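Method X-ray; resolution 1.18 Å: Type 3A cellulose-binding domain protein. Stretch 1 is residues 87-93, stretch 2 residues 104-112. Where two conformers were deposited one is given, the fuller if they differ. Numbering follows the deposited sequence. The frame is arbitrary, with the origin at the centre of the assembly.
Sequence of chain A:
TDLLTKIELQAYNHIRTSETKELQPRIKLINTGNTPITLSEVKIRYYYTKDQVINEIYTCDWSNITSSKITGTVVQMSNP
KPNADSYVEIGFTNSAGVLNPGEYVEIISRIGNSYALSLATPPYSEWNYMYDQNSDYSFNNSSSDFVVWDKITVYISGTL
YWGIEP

Stretch 1 (87-93) YVEIGFT
Stretch 2, residues 104-112: YVEIISRIG

This contact is an apolar packing of two β-strands face to face, made by side chains alone, with no hydrogen bond between the stretches. Residues 87-92 and 104-111 are extended, with phi from -88° to -147° and psi mostly 117° to 159°; Gly-91, at -139/-167, departs most. The strand axes approach to 10.1 Å, too far for backbone pairing, and run roughly antiparallel at 145°. Register follows from CA-CA distances: Val-88 CA to Ile-111 CA, 8.1 Å; Ile-90 CA to Ile-107 CA, 9.0 Å; Phe-92 CA to Val-105 CA, 10.4 Å. The strands thus diverge toward Phe-92.

Alternation selects the partners: Val-88 and Ile-90 point toward the other strand, as do Val-105, Ile-107, Ser-109 and Ile-111. At the narrow end, Val-88 (chi1 t) places CG2 3.8 Å from Ile-111 CG1; Ile-111 has chi1 m and chi2 97°, off the wells. Centrally, Ile-90 and Ile-107, both m,t, meet at 3.6 Å between Ile-90 CG2 and Ile-107 CD1, while Ile-90 CD1 lies 3.8 Å from Ser-109 OG (chi1 m), which hydrogen-bonds elsewhere in the structure. Phe-92 starts sideways, but chi1 -61° and chi2 -87° bring its ring nearer: CE1 sits 3.9 Å from Val-105 CG1 (chi1 t), an edge contact, and CZ 3.9 Å from Ile-107 CD1. Together the stretches bury 269 Å².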

# COMPACT_ATOMS: atom_id res chain seq x y z
N TYR A 87 -6.26 6.53 2.08
CA TYR A 87 -5.12 5.64 2.06
C TYR A 87 -5.62 4.24 1.81
O TYR A 87 -6.76 3.88 2.15
CB TYR A 87 -4.24 5.68 3.33
CG TYR A 87 -4.95 5.51 4.63
CD1 TYR A 87 -5.18 4.23 5.17
CD2 TYR A 87 -5.38 6.61 5.36
CE1 TYR A 87 -5.81 4.10 6.42
CE2 TYR A 87 -5.99 6.48 6.59
CZ TYR A 87 -6.21 5.22 7.12
OH TYR A 87 -6.84 5.12 8.33
N VAL A 88 -4.77 3.44 1.18
CA VAL A 88 -4.95 2.01 1.14
C VAL A 88 -4.27 1.46 2.37
O VAL A 88 -3.10 1.72 2.60
CB VAL A 88 -4.23 1.44 -0.12
CG1 VAL A 88 -4.48 -0.06 -0.20
CG2 VAL A 88 -4.69 2.16 -1.39
N GLU A 89 -5.02 0.73 3.20
CA GLU A 89 -4.41 0.10 4.35
C GLU A 89 -4.30 -1.39 4.07
O GLU A 89 -5.32 -2.08 3.90
CB GLU A 89 -5.26 0.32 5.60
CG GLU A 89 -4.58 -0.26 6.81
CD GLU A 89 -5.23 0.15 8.10
OE1 GLU A 89 -4.97 1.27 8.57
OE2 GLU A 89 -5.96 -0.67 8.67
N ILE A 90 -3.07 -1.89 4.03
CA ILE A 90 -2.79 -3.29 3.77
C ILE A 90 -2.48 -3.92 5.11
O ILE A 90 -1.74 -3.37 5.93
CB ILE A 90 -1.59 -3.40 2.83
CG1 ILE A 90 -1.98 -2.90 1.45
CG2 ILE A 90 -1.10 -4.87 2.73
CD1 ILE A 90 -0.81 -2.84 0.45
N GLY A 91 -3.09 -5.06 5.37
CA GLY A 91 -2.85 -5.78 6.59
C GLY A 91 -2.76 -7.25 6.29
O GLY A 91 -2.63 -7.67 5.12
N PHE A 92 -2.82 -8.05 7.35
CA PHE A 92 -2.59 -9.48 7.24
C PHE A 92 -3.63 -10.19 8.07
O PHE A 92 -4.07 -9.69 9.11
CB PHE A 92 -1.19 -9.78 7.76
CG PHE A 92 -0.13 -9.08 6.98
CD1 PHE A 92 0.40 -9.65 5.85
CD2 PHE A 92 0.28 -7.80 7.34
CE1 PHE A 92 1.34 -8.97 5.10
CE2 PHE A 92 1.23 -7.14 6.58
CZ PHE A 92 1.74 -7.72 5.47
N THR A 93 -4.00 -11.40 7.66
CA THR A 93 -5.02 -12.12 8.42
C THR A 93 -4.45 -12.67 9.72
O THR A 93 -3.23 -12.76 9.92
CB THR A 93 -5.59 -13.27 7.62
OG1 THR A 93 -4.50 -14.16 7.34
CG2 THR A 93 -6.25 -12.77 6.33
N TYR A 104 10.85 -11.52 4.64
CA TYR A 104 10.10 -10.42 4.06
C TYR A 104 8.78 -10.87 3.49
O TYR A 104 8.59 -12.05 3.17
CB TYR A 104 10.93 -9.70 2.97
CG TYR A 104 11.04 -10.50 1.71
CD1 TYR A 104 10.10 -10.38 0.69
CD2 TYR A 104 12.08 -11.39 1.53
CE1 TYR A 104 10.18 -11.12 -0.45
CE2 TYR A 104 12.19 -12.13 0.38
CZ TYR A 104 11.24 -11.99 -0.61
OH TYR A 104 11.37 -12.74 -1.76
N VAL A 105 7.87 -9.91 3.36
CA VAL A 105 6.65 -10.12 2.59
C VAL A 105 6.64 -9.14 1.43
O VAL A 105 6.94 -7.95 1.60
CB VAL A 105 5.35 -9.93 3.43
CG1 VAL A 105 4.10 -10.14 2.54
CG2 VAL A 105 5.36 -10.91 4.58
N GLU A 106 6.29 -9.66 0.26
CA GLU A 106 6.13 -8.83 -0.94
C GLU A 106 4.65 -8.88 -1.34
O GLU A 106 4.05 -9.95 -1.36
CB GLU A 106 7.01 -9.38 -2.06
CG GLU A 106 6.97 -8.54 -3.32
CD GLU A 106 7.89 -9.06 -4.43
OE1 GLU A 106 8.72 -9.96 -4.14
OE2 GLU A 106 7.78 -8.57 -5.58
N ILE A 107 4.10 -7.70 -1.65
CA ILE A 107 2.68 -7.57 -1.95
C ILE A 107 2.53 -6.76 -3.21
O ILE A 107 3.00 -5.62 -3.28
CB ILE A 107 1.91 -6.88 -0.80
CG1 ILE A 107 2.19 -7.61 0.50
CG2 ILE A 107 0.41 -6.85 -1.11
CD1 ILE A 107 1.62 -6.98 1.68
N ILE A 108 1.85 -7.34 -4.20
CA ILE A 108 1.55 -6.67 -5.47
C ILE A 108 0.06 -6.35 -5.43
O ILE A 108 -0.75 -7.27 -5.32
CB ILE A 108 1.88 -7.61 -6.65
CG1 ILE A 108 3.39 -7.89 -6.71
CG2 ILE A 108 1.39 -7.01 -7.96
CD1 ILE A 108 3.82 -8.72 -7.86
N SER A 109 -0.29 -5.06 -5.54
CA SER A 109 -1.67 -4.61 -5.39
C SER A 109 -2.13 -3.80 -6.57
O SER A 109 -1.33 -3.20 -7.28
CB SER A 109 -1.80 -3.71 -4.17
OG SER A 109 -1.34 -4.35 -2.99
N ARG A 110 -3.45 -3.77 -6.72
CA ARG A 110 -4.11 -2.87 -7.67
C ARG A 110 -5.27 -2.22 -6.96
O ARG A 110 -6.04 -2.91 -6.30
CB ARG A 110 -4.60 -3.64 -8.92
CG ARG A 110 -3.49 -4.27 -9.72
CD ARG A 110 -4.01 -4.79 -11.03
NE ARG A 110 -4.91 -5.87 -10.77
CZ ARG A 110 -6.08 -6.08 -11.35
NH1 ARG A 110 -6.59 -5.26 -12.28
NH2 ARG A 110 -6.75 -7.16 -10.97
N ILE A 111 -5.46 -0.92 -7.18
CA ILE A 111 -6.54 -0.18 -6.54
C ILE A 111 -7.17 0.73 -7.60
O ILE A 111 -6.49 1.42 -8.35
CB ILE A 111 -6.02 0.73 -5.37
CG1 ILE A 111 -5.35 -0.15 -4.28
CG2 ILE A 111 -7.12 1.58 -4.75
CD1 ILE A 111 -3.86 -0.22 -4.41
N GLY A 112 -8.50 0.74 -7.63
CA GLY A 112 -9.20 1.64 -8.54
C GLY A 112 -10.66 1.32 -8.61
O GLY A 112 -11.20 0.47 -7.87